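Local structure of substrate-binding protein (Synechococcus sp., 6WPN) at residues 84-89 with 308-313; 141-146 with 335-340; 224-229 with 407-412; 252-257 with 269-274. The protein probably binds an oligosaccharide or a related sugar in the periplasm, acting as the substrate-binding component of a transport system. All coordinates share one frame; numbering follows the deposited sequence. Where two conformers were deposited one is given.

Two of the four contacts, contact 1 and contact 2, both reach the same mixed sheet, with centres 26 Å apart and nearest atoms about 9 Å apart. Contact 2 lies nearest the middle of the chain, about 10 Å from its centre, whereas contacts 1 and 3 lie on opposite sides of that centre, their own centres 45 Å apart. Contact 4, a helix pair close in sequence, falls within the chain spans bridged by the other three. Its centre is 20 Å from that of contact 2, and the two approach through Arg-269 and Arg-335, a detail made doubtful by the two conformers of Arg-269. None of the four contacts is assigned to the sugar site.

Contact 1: 84-89 with 308-313; sequences APDVVN and SQQAGE
Ser-308 OG donates a hydrogen bond to Asp-86 OD2 at 2.7 Å and meets the anti lone pair of that oxygen, the one turned away from OD1. Around this single bond the approach is looser. The amide of Gln-310 lies beside the carboxylate with its plane turned 74° from it, and NE2 stays 3.9 Å from Asp-86 OD1; Gln-310 NE2 bonds instead to the backbone O of Thr-29. Asp-86 OD1 in turn accepts from the backbone N of Gln-31, so both carboxylate oxygens are held and the group's rotation is fixed. Asp-86 immediately precedes strand 87-90, which runs parallel to strand 30-35 and antiparallel to strand 295-303, so the carboxylate ties a strand entrance of the alpha/beta sheet to the turn before helix 311-321. An alanine at Asp-86 is likely to leave the Ser-308 hydroxyl and the Gln-31 N-H without the carboxylate oxygens that accept from them. Farther out, Ser-308 OG, placed opposite its own backbone N (chi1 174°), also takes a weak bond from Gln-310 N at 3.4 Å; Gln-310 occupies the N-cap position of that helix.

Contact 2: 141-146 with 335-340; sequences LTVRLS and RVLPSS
Leu-141 and Leu-337 face each other as an antiparallel hydrogen-bonded pair, each supplying one N-H and one carbonyl. Leu-141 N donates to Leu-337 O at 2.8 Å with an angle of 158° at the hydrogen, and Leu-337 N returns a bond to Leu-141 O at 2.9 Å, more bent at 144°. Both donors sit nearly along the C=O axis of their acceptors.

Beside these two bonds the two leucine side chains leave the sheet on the same face. Because Leu-141 carries CG between its backbone N and carbonyl carbon (chi1 62°), its CD1 swings over the neighbouring strand and presses on Leu-337 CB at 3.4 Å, tighter than ordinary van der Waals contact. The same methyl meets Leu-337 CD1 at 3.7 Å, and Leu-337 CD1 also touches Val-143 CG2 at 3.9 Å. Leu-375 touches all three side chains. Replacing Leu-141 by an alanine would probably open a gap over Leu-337 and leave its CB and CD1 without their nearest apolar neighbour. Val-336 CG1 lies 3.0 Å from Leu-141 O and also touches Thr-142 CG2.

The segment 335-340 enters this pairing directly from helix 324-334, whose end is a Schellman motif with Arg-335 at positive phi and Val-336 N bonded to Ala-331 O. Long, interrupted strand 137-149 thus collects several antiparallel partners, strands 260-263, 282-285 and 295-303 together with the short strand 337-338, consistent with the alpha/beta architecture of a solute-binding protein.

Contact 3: 224-229 with 407-412; sequences AFAFWT and ISSDQA
Ser-409, in the first turn of helix 409-427, packs against Ala-226 and Thr-229 of helix 219-233, with the CA atoms of Ala-226 and Ser-409 5.5 Å apart. This is a helix-helix contact between the start of the last helix and the flank of an earlier one, and small residues make the close spacing possible.

Thr-229 has its OG1 placed opposite the carbonyl carbon (chi1 -61°), which folds the hydroxyl back along its own helix. There it donates to Phe-225 O at 2.8 Å, arriving 42° out of the carbonyl plane, and shares that oxygen with the backbone N of Thr-229. The other branch, CG2, lies opposite the backbone N; Ser-409 OG is 3.2 Å from Thr-229 CB and 3.3 Å from Thr-229 CG2.

Phe-225 reaches the same helix one turn earlier. Its chi1 of -95° is off the usual staggered positions, and this turn brings CD2 and CE2 obliquely against the second helix, where CE2 reaches Ala-412 CB at 3.7 Å and CD2 approaches Ser-409 O at 4.0 Å. Beyond the pair, the ring meets Phe-200 and touches Ile-395, while Thr-229 rests on Leu-399 and Ala-402; helix 388-403 thus backs both side chains.

The second helix begins with its own capping bond. Ser-408 is the N-cap, and its OG accepts from Gln-411 N at 3.1 Å, while its carbonyl O takes the N-H of Ala-412.

Contact 4: 252-257 with 269-274; sequences LYQSGE and RSIQTN
The phenol ring of Tyr-253 is met by the terminal methyl of Ile-271: CD1 lies 3.8 Å from CD2 and 4.0 Å from CE2, on an oblique approach, with the two side chains at about a right angle. The second pair of flat groups is formed by the amides of Gln-254 and Asn-274, whose planes are 67° apart. Gln-254 OE1 lies 4.1 Å from Asn-274 CB. The closest approach of the two amides, Gln-254 NE2 to Asn-274 ND2, brings two NH2 donors together at 4.0 Å, so no hydrogen bond forms between them.

Conformation explains who reaches whom. Tyr-253 sends its ring away from its backbone N (chi1 -169°), while Ile-271 has an extended outer chain (chi2 179°) that carries CD1 across to the ring. Gln-254, also extended beyond CG, brings NE2 within 4.0 Å of Ile-271 CG1. Both Tyr-253 and Ile-271 touch Leu-147 of strand 137-149, and the Tyr-253 hydroxyl is bonded to Thr-282 OG1.

Each helix end is ordered by its own bonds. Helix 246-254 closes in a Schellman motif in which Gly-256, at positive phi, is followed by Glu-257 N bonded back to Leu-252 O at 2.8 Å. In helix 265-274, Ser-270 O accepts both Thr-273 OG1 and Asn-274 N from the same face of its plane.

No hydrogen bond crosses between the segments, so helices 246-254 and 265-274 meet through dispersion between Tyr-253 and Ile-271 and through van der Waals contact of the Gln-254 amide with Ile-271 and Asn-274, the last of these exposed.

Contact 1: 84-89 with 308-313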
loop_
_atom_site.group_PDB
_atom_site.type_symbol
_atom_site.label_atom_id
_atom_site.label_comp_id
_atom_site.label_asym_id
_atom_site.label_seq_id
_atom_site.Cartn_x
_atom_site.Cartn_y
_atom_site.Cartn_z
ATOM N N ALA A 84 19.144 -6.633 17.802
ATOM C CA ALA A 84 17.891 -6.492 17.078
ATOM C C ALA A 84 17.202 -5.189 17.471
ATOM O O ALA A 84 17.252 -4.787 18.638
ATOM C CB ALA A 84 16.970 -7.678 17.362
ATOM N N PRO A 85 16.561 -4.507 16.525
ATOM C CA PRO A 85 15.863 -3.263 16.861
ATOM C C PRO A 85 14.701 -3.541 17.797
ATOM O O PRO A 85 14.234 -4.673 17.939
ATOM C CB PRO A 85 15.384 -2.741 15.503
ATOM C CG PRO A 85 15.312 -3.962 14.643
ATOM C CD PRO A 85 16.417 -4.859 15.103
ATOM N N ASP A 86 14.242 -2.483 18.457
ATOM C CA ASP A 86 13.192 -2.651 19.452
ATOM C C ASP A 86 11.790 -2.461 18.883
ATOM O O ASP A 86 10.870 -3.195 19.263
ATOM C CB ASP A 86 13.437 -1.686 20.615
ATOM C CG ASP A 86 14.784 -1.922 21.285
ATOM O OD1 ASP A 86 15.690 -1.077 21.125
ATOM O OD2 ASP A 86 14.947 -2.969 21.946
ATOM N N VAL A 87 11.607 -1.511 17.968
ATOM C CA VAL A 87 10.338 -1.314 17.272
ATOM C C VAL A 87 10.613 -1.296 15.778
ATOM O O VAL A 87 11.468 -0.536 15.309
ATOM C CB VAL A 87 9.627 -0.011 17.694
ATOM C CG1 VAL A 87 8.331 0.144 16.929
ATOM C CG2 VAL A 87 9.357 0.004 19.190
ATOM N N VAL A 88 9.896 -2.127 15.033
ATOM C CA VAL A 88 10.083 -2.240 13.596
ATOM C C VAL A 88 8.765 -1.929 12.908
ATOM O O VAL A 88 7.703 -2.395 13.333
ATOM C CB VAL A 88 10.591 -3.638 13.188
ATOM C CG1 VAL A 88 10.910 -3.672 11.705
ATOM C CG2 VAL A 88 11.811 -3.997 13.987
ATOM N N ASN A 89 8.846 -1.156 11.830
ATOM C CA ASN A 89 7.686 -0.776 11.036
ATOM C C ASN A 89 7.439 -1.833 9.965
ATOM O O ASN A 89 8.312 -2.092 9.131
ATOM C CB ASN A 89 7.913 0.599 10.411
ATOM C CG ASN A 89 6.776 1.035 9.530
ATOM O OD1 ASN A 89 6.991 1.709 8.528
ATOM N ND2 ASN A 89 5.557 0.664 9.899
ATOM N N SER A 308 14.325 -8.397 21.225
ATOM C CA SER A 308 14.441 -7.135 21.945
ATOM C C SER A 308 14.534 -7.380 23.447
ATOM O O SER A 308 13.695 -8.073 24.031
ATOM C CB SER A 308 13.252 -6.232 21.629
ATOM O OG SER A 308 13.287 -5.063 22.426
ATOM N N GLN A 309 15.554 -6.798 24.072
ATOM C CA GLN A 309 15.758 -6.916 25.508
ATOM C C GLN A 309 15.090 -5.791 26.292
ATOM O O GLN A 309 15.204 -5.755 27.521
ATOM C CB GLN A 309 17.258 -6.965 25.823
ATOM C CG GLN A 309 18.031 -8.028 25.037
ATOM C CD GLN A 309 17.737 -9.451 25.498
ATOM O OE1 GLN A 309 18.497 -10.034 26.275
ATOM N NE2 GLN A 309 16.639 -10.020 25.009
ATOM N N GLN A 310 14.399 -4.881 25.614
ATOM C CA GLN A 310 13.630 -3.815 26.247
ATOM C C GLN A 310 12.207 -3.814 25.708
ATOM O O GLN A 310 11.684 -2.791 25.261
ATOM C CB GLN A 310 14.260 -2.445 26.011
ATOM C CG GLN A 310 15.770 -2.429 25.889
ATOM C CD GLN A 310 16.309 -1.026 25.657
ATOM O OE1 GLN A 310 15.876 -0.066 26.300
ATOM N NE2 GLN A 310 17.240 -0.898 24.717
ATOM N N ALA A 311 11.560 -4.981 25.749
ATOM C CA ALA A 311 10.244 -5.130 25.137
ATOM C C ALA A 311 9.225 -4.177 25.750
ATOM O O ALA A 311 8.410 -3.589 25.032
ATOM C CB ALA A 311 9.773 -6.578 25.257
ATOM N N GLY A 312 9.261 -4.002 27.072
ATOM C CA GLY A 312 8.307 -3.109 27.716
ATOM C C GLY A 312 8.444 -1.673 27.251
ATOM O O GLY A 312 7.451 -1.012 26.933
ATOM N N GLU A 313 9.679 -1.166 27.210
ATOM C CA GLU A 313 9.902 0.180 26.694
ATOM C C GLU A 313 9.541 0.266 25.219
ATOM O O GLU A 313 9.050 1.303 24.756
ATOM C CB GLU A 313 11.358 0.597 26.908
ATOM C CG GLU A 313 11.724 0.919 28.351
ATOM C CD GLU A 313 11.276 2.308 28.792
ATOM O OE1 GLU A 313 11.444 2.623 29.990
ATOM O OE2 GLU A 313 10.768 3.083 27.951
#

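Contact 2: 141-146 with 335-340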
loop_
_atom_site.group_PDB
_atom_site.type_symbol
_atom_site.label_atom_id
_atom_site.label_comp_id
_atom_site.label_asym_id
_atom_site.label_seq_id
_atom_site.Cartn_x
_atom_site.Cartn_y
_atom_site.Cartn_z
ATOM N N LEU A 141 -2.469 4.409 7.863
ATOM C CA LEU A 141 -2.928 3.679 6.693
ATOM C C LEU A 141 -3.256 4.660 5.576
ATOM O O LEU A 141 -3.539 5.837 5.813
ATOM C CB LEU A 141 -4.114 2.772 7.042
ATOM C CG LEU A 141 -5.375 3.461 7.544
ATOM C CD1 LEU A 141 -6.179 4.027 6.407
ATOM C CD2 LEU A 141 -6.201 2.446 8.329
ATOM N N THR A 142 -3.192 4.157 4.346
ATOM C CA THR A 142 -3.431 4.948 3.149
ATOM C C THR A 142 -4.478 4.268 2.287
ATOM O O THR A 142 -4.411 3.054 2.067
ATOM C CB THR A 142 -2.156 5.122 2.306
ATOM O OG1 THR A 142 -1.775 3.854 1.765
ATOM C CG2 THR A 142 -1.007 5.620 3.145
ATOM N N VAL A 143 -5.465 5.039 1.851
ATOM C CA VAL A 143 -6.402 4.619 0.817
ATOM C C VAL A 143 -6.033 5.397 -0.438
ATOM O O VAL A 143 -6.207 6.621 -0.490
ATOM C CB VAL A 143 -7.858 4.870 1.226
ATOM C CG1 VAL A 143 -8.796 4.437 0.117
ATOM C CG2 VAL A 143 -8.171 4.138 2.524
ATOM N N ARG A 144 -5.527 4.704 -1.452
ATOM C CA ARG A 144 -5.132 5.363 -2.690
ATOM C C ARG A 144 -6.345 5.655 -3.565
ATOM O O ARG A 144 -7.262 4.837 -3.682
ATOM C CB ARG A 144 -4.106 4.530 -3.455
ATOM C CG ARG A 144 -4.621 3.232 -4.012
ATOM C CD ARG A 144 -3.545 2.541 -4.825
ATOM N NE ARG A 144 -3.998 1.228 -5.259
ATOM C CZ ARG A 144 -3.757 0.100 -4.598
ATOM N NH1 ARG A 144 -3.048 0.125 -3.476
ATOM N NH2 ARG A 144 -4.216 -1.055 -5.065
ATOM N N LEU A 145 -6.363 6.846 -4.149
ATOM C CA LEU A 145 -7.445 7.278 -5.015
ATOM C C LEU A 145 -7.025 7.187 -6.481
ATOM O O LEU A 145 -5.914 6.774 -6.819
ATOM C CB LEU A 145 -7.864 8.702 -4.657
ATOM C CG LEU A 145 -8.120 8.977 -3.174
ATOM C CD1 LEU A 145 -8.251 10.468 -2.940
ATOM C CD2 LEU A 145 -9.355 8.237 -2.686
ATOM N N SER A 146 -7.943 7.567 -7.366
ATOM C CA SER A 146 -7.658 7.724 -8.789
ATOM C C SER A 146 -7.473 9.210 -9.071
ATOM O O SER A 146 -8.435 9.979 -9.015
ATOM C CB SER A 146 -8.777 7.143 -9.652
ATOM O OG SER A 146 -8.832 5.734 -9.546
ATOM N N ARG A 335 -0.966 13.816 5.320
ATOM C CA ARG A 335 -2.202 13.713 4.548
ATOM C C ARG A 335 -2.564 12.239 4.379
ATOM O O ARG A 335 -2.818 11.736 3.283
ATOM C CB ARG A 335 -2.063 14.450 3.215
ATOM C CG ARG A 335 -1.456 15.842 3.419
ATOM C CD ARG A 335 -1.401 16.680 2.163
ATOM N NE ARG A 335 -1.084 18.072 2.483
ATOM C CZ ARG A 335 0.148 18.558 2.591
ATOM N NH1 ARG A 335 1.196 17.770 2.401
ATOM N NH2 ARG A 335 0.334 19.836 2.892
ATOM N N VAL A 336 -2.558 11.545 5.516
ATOM C CA VAL A 336 -2.720 10.106 5.601
ATOM C C VAL A 336 -3.842 9.803 6.592
ATOM O O VAL A 336 -4.302 10.677 7.326
ATOM C CB VAL A 336 -1.384 9.447 6.020
ATOM C CG1 VAL A 336 -1.518 7.942 6.247
ATOM C CG2 VAL A 336 -0.291 9.796 5.059
ATOM N N LEU A 337 -4.289 8.546 6.602
ATOM C CA LEU A 337 -5.345 8.270 7.570
ATOM C C LEU A 337 -4.777 7.579 8.803
ATOM O O LEU A 337 -3.906 6.711 8.683
ATOM C CB LEU A 337 -6.423 7.381 6.951
ATOM C CG LEU A 337 -7.155 7.986 5.756
ATOM C CD1 LEU A 337 -8.102 6.980 5.132
ATOM C CD2 LEU A 337 -7.917 9.223 6.194
ATOM N N PRO A 338 -5.231 7.929 10.001
ATOM C CA PRO A 338 -4.742 7.255 11.204
ATOM C C PRO A 338 -5.596 6.045 11.557
ATOM O O PRO A 338 -6.724 5.879 11.086
ATOM C CB PRO A 338 -4.862 8.343 12.278
ATOM C CG PRO A 338 -6.061 9.139 11.837
ATOM C CD PRO A 338 -6.095 9.080 10.322
ATOM N N SER A 339 -5.025 5.187 12.404
ATOM C CA SER A 339 -5.751 4.049 12.943
ATOM C C SER A 339 -6.301 4.315 14.338
ATOM O O SER A 339 -7.028 3.473 14.874
ATOM C CB SER A 339 -4.851 2.806 12.965
ATOM O OG SER A 339 -3.702 3.023 13.766
ATOM N N SER A 340 -5.975 5.462 14.928
ATOM C CA SER A 340 -6.532 5.851 16.214
ATOM C C SER A 340 -7.937 6.398 16.026
ATOM O O SER A 340 -8.165 7.255 15.167
ATOM C CB SER A 340 -5.643 6.905 16.872
ATOM O OG SER A 340 -6.318 7.562 17.931
#

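Contact 3: 224-229 with 407-412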
loop_
_atom_site.group_PDB
_atom_site.type_symbol
_atom_site.label_atom_id
_atom_site.label_comp_id
_atom_site.label_asym_id
_atom_site.label_seq_id
_atom_site.Cartn_x
_atom_site.Cartn_y
_atom_site.Cartn_z
ATOM N N ALA A 224 -8.234 -13.030 -15.334
ATOM C CA ALA A 224 -7.382 -11.928 -14.899
ATOM C C ALA A 224 -6.070 -11.896 -15.673
ATOM O O ALA A 224 -5.583 -10.816 -16.029
ATOM C CB ALA A 224 -7.117 -12.034 -13.398
ATOM N N PHE A 225 -5.460 -13.063 -15.905
ATOM C CA PHE A 225 -4.245 -13.119 -16.716
ATOM C C PHE A 225 -4.501 -12.615 -18.130
ATOM O O PHE A 225 -3.714 -11.834 -18.678
ATOM C CB PHE A 225 -3.693 -14.547 -16.762
ATOM C CG PHE A 225 -2.629 -14.827 -15.734
ATOM C CD1 PHE A 225 -2.961 -15.081 -14.415
ATOM C CD2 PHE A 225 -1.291 -14.832 -16.095
ATOM C CE1 PHE A 225 -1.974 -15.341 -13.473
ATOM C CE2 PHE A 225 -0.304 -15.084 -15.160
ATOM C CZ PHE A 225 -0.648 -15.340 -13.848
ATOM N N ALA A 226 -5.596 -13.065 -18.743
ATOM C CA ALA A 226 -5.933 -12.618 -20.091
ATOM C C ALA A 226 -6.225 -11.123 -20.119
ATOM O O ALA A 226 -5.907 -10.440 -21.099
ATOM C CB ALA A 226 -7.127 -13.408 -20.621
ATOM N N PHE A 227 -6.843 -10.605 -19.057
ATOM C CA PHE A 227 -7.138 -9.179 -18.978
ATOM C C PHE A 227 -5.877 -8.349 -19.175
ATOM O O PHE A 227 -5.818 -7.480 -20.053
ATOM C CB PHE A 227 -7.791 -8.868 -17.627
ATOM C CG PHE A 227 -8.115 -7.410 -17.411
ATOM C CD1 PHE A 227 -7.209 -6.572 -16.777
ATOM C CD2 PHE A 227 -9.336 -6.886 -17.814
ATOM C CE1 PHE A 227 -7.502 -5.235 -16.564
ATOM C CE2 PHE A 227 -9.643 -5.550 -17.600
ATOM C CZ PHE A 227 -8.723 -4.721 -16.975
ATOM N N TRP A 228 -4.844 -8.629 -18.380
ATOM C CA TRP A 228 -3.626 -7.830 -18.432
ATOM C C TRP A 228 -2.797 -8.149 -19.668
ATOM O O TRP A 228 -2.174 -7.254 -20.250
ATOM C CB TRP A 228 -2.822 -8.050 -17.155
ATOM C CG TRP A 228 -3.511 -7.455 -15.979
ATOM C CD1 TRP A 228 -4.138 -8.119 -14.967
ATOM C CD2 TRP A 228 -3.671 -6.063 -15.704
ATOM N NE1 TRP A 228 -4.672 -7.223 -14.070
ATOM C CE2 TRP A 228 -4.396 -5.953 -14.502
ATOM C CE3 TRP A 228 -3.268 -4.893 -16.360
ATOM C CZ2 TRP A 228 -4.720 -4.724 -13.939
ATOM C CZ3 TRP A 228 -3.594 -3.677 -15.801
ATOM C CH2 TRP A 228 -4.310 -3.601 -14.603
ATOM N N THR A 229 -2.782 -9.414 -20.092
ATOM C CA THR A 229 -2.057 -9.772 -21.304
ATOM C C THR A 229 -2.624 -9.033 -22.511
ATOM O O THR A 229 -1.882 -8.415 -23.283
ATOM C CB THR A 229 -2.125 -11.283 -21.528
ATOM O OG1 THR A 229 -1.516 -11.958 -20.422
ATOM C CG2 THR A 229 -1.398 -11.663 -22.815
ATOM N N ILE A 407 4.758 -16.434 -24.423
ATOM C CA ILE A 407 3.856 -17.549 -24.163
ATOM C C ILE A 407 2.430 -17.004 -24.140
ATOM O O ILE A 407 2.205 -15.792 -24.120
ATOM C CB ILE A 407 4.174 -18.274 -22.835
ATOM C CG1 ILE A 407 4.077 -17.302 -21.655
ATOM C CG2 ILE A 407 5.558 -18.902 -22.870
ATOM C CD1 ILE A 407 4.372 -17.940 -20.322
ATOM N N SER A 408 1.463 -17.917 -24.140
ATOM C CA SER A 408 0.067 -17.535 -24.014
ATOM C C SER A 408 -0.280 -17.238 -22.555
ATOM O O SER A 408 0.473 -17.561 -21.628
ATOM C CB SER A 408 -0.844 -18.636 -24.542
ATOM O OG SER A 408 -0.896 -19.702 -23.620
ATOM N N SER A 409 -1.451 -16.618 -22.362
ATOM C CA SER A 409 -1.922 -16.282 -21.020
ATOM C C SER A 409 -2.122 -17.530 -20.170
ATOM O O SER A 409 -1.683 -17.583 -19.016
ATOM C CB SER A 409 -3.235 -15.501 -21.107
ATOM O OG SER A 409 -3.111 -14.352 -21.922
ATOM N N ASP A 410 -2.808 -18.538 -20.720
ATOM C CA ASP A 410 -3.005 -19.786 -19.990
ATOM C C ASP A 410 -1.680 -20.471 -19.709
ATOM O O ASP A 410 -1.526 -21.128 -18.674
ATOM C CB ASP A 410 -3.937 -20.726 -20.757
ATOM C CG ASP A 410 -5.333 -20.157 -20.917
ATOM O OD1 ASP A 410 -5.724 -19.305 -20.091
ATOM O OD2 ASP A 410 -6.047 -20.582 -21.853
ATOM N N GLN A 411 -0.724 -20.347 -20.631
ATOM C CA GLN A 411 0.600 -20.905 -20.401
ATOM C C GLN A 411 1.260 -20.234 -19.202
ATOM O O GLN A 411 1.924 -20.894 -18.398
ATOM C CB GLN A 411 1.454 -20.722 -21.656
ATOM C CG GLN A 411 2.703 -21.570 -21.716
ATOM C CD GLN A 411 2.386 -23.031 -21.950
ATOM O OE1 GLN A 411 1.315 -23.369 -22.459
ATOM N NE2 GLN A 411 3.323 -23.908 -21.595
ATOM N N ALA A 412 1.064 -18.923 -19.052
ATOM C CA ALA A 412 1.587 -18.229 -17.878
ATOM C C ALA A 412 0.927 -18.732 -16.600
ATOM O O ALA A 412 1.601 -18.950 -15.587
ATOM C CB ALA A 412 1.389 -16.718 -18.029
#

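Contact 4: 252-257 with 269-274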
loop_
_atom_site.group_PDB
_atom_site.type_symbol
_atom_site.label_atom_id
_atom_site.label_comp_id
_atom_site.label_asym_id
_atom_site.label_seq_id
_atom_site.Cartn_x
_atom_site.Cartn_y
_atom_site.Cartn_z
ATOM N N LEU A 252 5.026 9.960 -15.624
ATOM C CA LEU A 252 4.174 10.109 -16.798
ATOM C C LEU A 252 2.986 11.014 -16.501
ATOM O O LEU A 252 2.571 11.804 -17.359
ATOM C CB LEU A 252 3.697 8.739 -17.291
ATOM C CG LEU A 252 4.708 7.824 -17.994
ATOM C CD1 LEU A 252 4.063 6.495 -18.330
ATOM C CD2 LEU A 252 5.276 8.470 -19.255
ATOM N N TYR A 253 2.428 10.916 -15.293
ATOM C CA TYR A 253 1.299 11.770 -14.948
ATOM C C TYR A 253 1.722 13.234 -14.863
ATOM O O TYR A 253 1.019 14.119 -15.372
ATOM C CB TYR A 253 0.664 11.311 -13.635
ATOM C CG TYR A 253 -0.659 11.984 -13.367
ATOM C CD1 TYR A 253 -1.834 11.475 -13.908
ATOM C CD2 TYR A 253 -0.740 13.130 -12.584
ATOM C CE1 TYR A 253 -3.051 12.082 -13.676
ATOM C CE2 TYR A 253 -1.953 13.743 -12.345
ATOM C CZ TYR A 253 -3.104 13.217 -12.896
ATOM O OH TYR A 253 -4.315 13.820 -12.669
ATOM N N GLN A 254 2.870 13.510 -14.239
ATOM C CA GLN A 254 3.337 14.888 -14.133
ATOM C C GLN A 254 3.706 15.476 -15.484
ATOM O O GLN A 254 3.783 16.701 -15.617
ATOM C CB GLN A 254 4.539 14.973 -13.190
ATOM C CG GLN A 254 4.236 14.581 -11.752
ATOM C CD GLN A 254 5.420 14.791 -10.827
ATOM O OE1 GLN A 254 6.536 15.053 -11.278
ATOM N NE2 GLN A 254 5.185 14.670 -9.527
ATOM N N SER A 255 3.927 14.639 -16.490
ATOM C CA SER A 255 4.197 15.111 -17.837
ATOM C C SER A 255 2.932 15.273 -18.663
ATOM O O SER A 255 3.011 15.725 -19.811
ATOM C CB SER A 255 5.150 14.149 -18.555
ATOM O OG SER A 255 6.342 13.969 -17.815
ATOM N N GLY A 256 1.775 14.914 -18.116
ATOM C CA GLY A 256 0.559 14.947 -18.898
ATOM C C GLY A 256 0.413 13.796 -19.863
ATOM O O GLY A 256 -0.350 13.907 -20.826
ATOM N N GLU A 257 1.130 12.693 -19.643
ATOM C CA GLU A 257 1.090 11.539 -20.529
ATOM C C GLU A 257 0.292 10.373 -19.959
ATOM O O GLU A 257 0.193 9.330 -20.613
ATOM C CB GLU A 257 2.514 11.082 -20.863
ATOM C CG GLU A 257 3.204 11.938 -21.914
ATOM C CD GLU A 257 2.591 11.771 -23.297
ATOM O OE1 GLU A 257 2.183 10.636 -23.635
ATOM O OE2 GLU A 257 2.515 12.775 -24.045
ATOM N N ARG A 269 0.044 16.993 -3.464
ATOM C CA ARG A 269 0.673 18.274 -3.148
ATOM C C ARG A 269 1.992 18.443 -3.894
ATOM O O ARG A 269 2.337 19.556 -4.308
ATOM C CB ARG A 269 0.885 18.413 -1.639
ATOM C CG ARG A 269 1.499 19.753 -1.213
ATOM C CD ARG A 269 0.485 20.907 -1.243
ATOM N NE ARG A 269 -0.343 20.959 -0.036
ATOM C CZ ARG A 269 -1.317 21.841 0.177
ATOM N NH1 ARG A 269 -1.604 22.757 -0.739
ATOM N NH2 ARG A 269 -2.011 21.804 1.307
ATOM N N SER A 270 2.746 17.356 -4.079
ATOM C CA SER A 270 3.978 17.459 -4.853
ATOM C C SER A 270 3.685 17.633 -6.338
ATOM O O SER A 270 4.461 18.283 -7.047
ATOM C CB SER A 270 4.871 16.240 -4.611
ATOM O OG SER A 270 4.170 15.041 -4.859
ATOM N N ILE A 271 2.570 17.081 -6.822
ATOM C CA ILE A 271 2.130 17.382 -8.181
ATOM C C ILE A 271 1.823 18.867 -8.310
ATOM O O ILE A 271 2.157 19.502 -9.318
ATOM C CB ILE A 271 0.904 16.529 -8.555
ATOM C CG1 ILE A 271 1.269 15.051 -8.631
ATOM C CG2 ILE A 271 0.299 16.993 -9.876
ATOM C CD1 ILE A 271 0.078 14.171 -8.969
ATOM N N GLN A 272 1.160 19.438 -7.299
ATOM C CA GLN A 272 0.830 20.857 -7.336
ATOM C C GLN A 272 2.083 21.704 -7.482
ATOM O O GLN A 272 2.101 22.669 -8.253
ATOM C CB GLN A 272 0.063 21.259 -6.076
ATOM C CG GLN A 272 -1.367 20.761 -6.027
ATOM C CD GLN A 272 -2.071 21.122 -4.732
ATOM O OE1 GLN A 272 -1.484 21.732 -3.840
ATOM N NE2 GLN A 272 -3.342 20.764 -4.633
ATOM N N THR A 273 3.147 21.349 -6.761
ATOM C CA THR A 273 4.378 22.128 -6.817
ATOM C C THR A 273 5.201 21.798 -8.057
ATOM O O THR A 273 5.745 22.700 -8.700
ATOM C CB THR A 273 5.207 21.891 -5.554
ATOM O OG1 THR A 273 5.522 20.497 -5.442
ATOM C CG2 THR A 273 4.435 22.321 -4.318
ATOM N N ASN A 274 5.283 20.517 -8.422
ATOM C CA ASN A 274 6.158 20.114 -9.518
ATOM C C ASN A 274 5.521 20.312 -10.887
ATOM O O ASN A 274 6.232 20.571 -11.861
ATOM C CB ASN A 274 6.570 18.649 -9.348
ATOM C CG ASN A 274 7.533 18.442 -8.192
ATOM O OD1 ASN A 274 8.195 19.377 -7.739
ATOM N ND2 ASN A 274 7.606 17.212 -7.701
#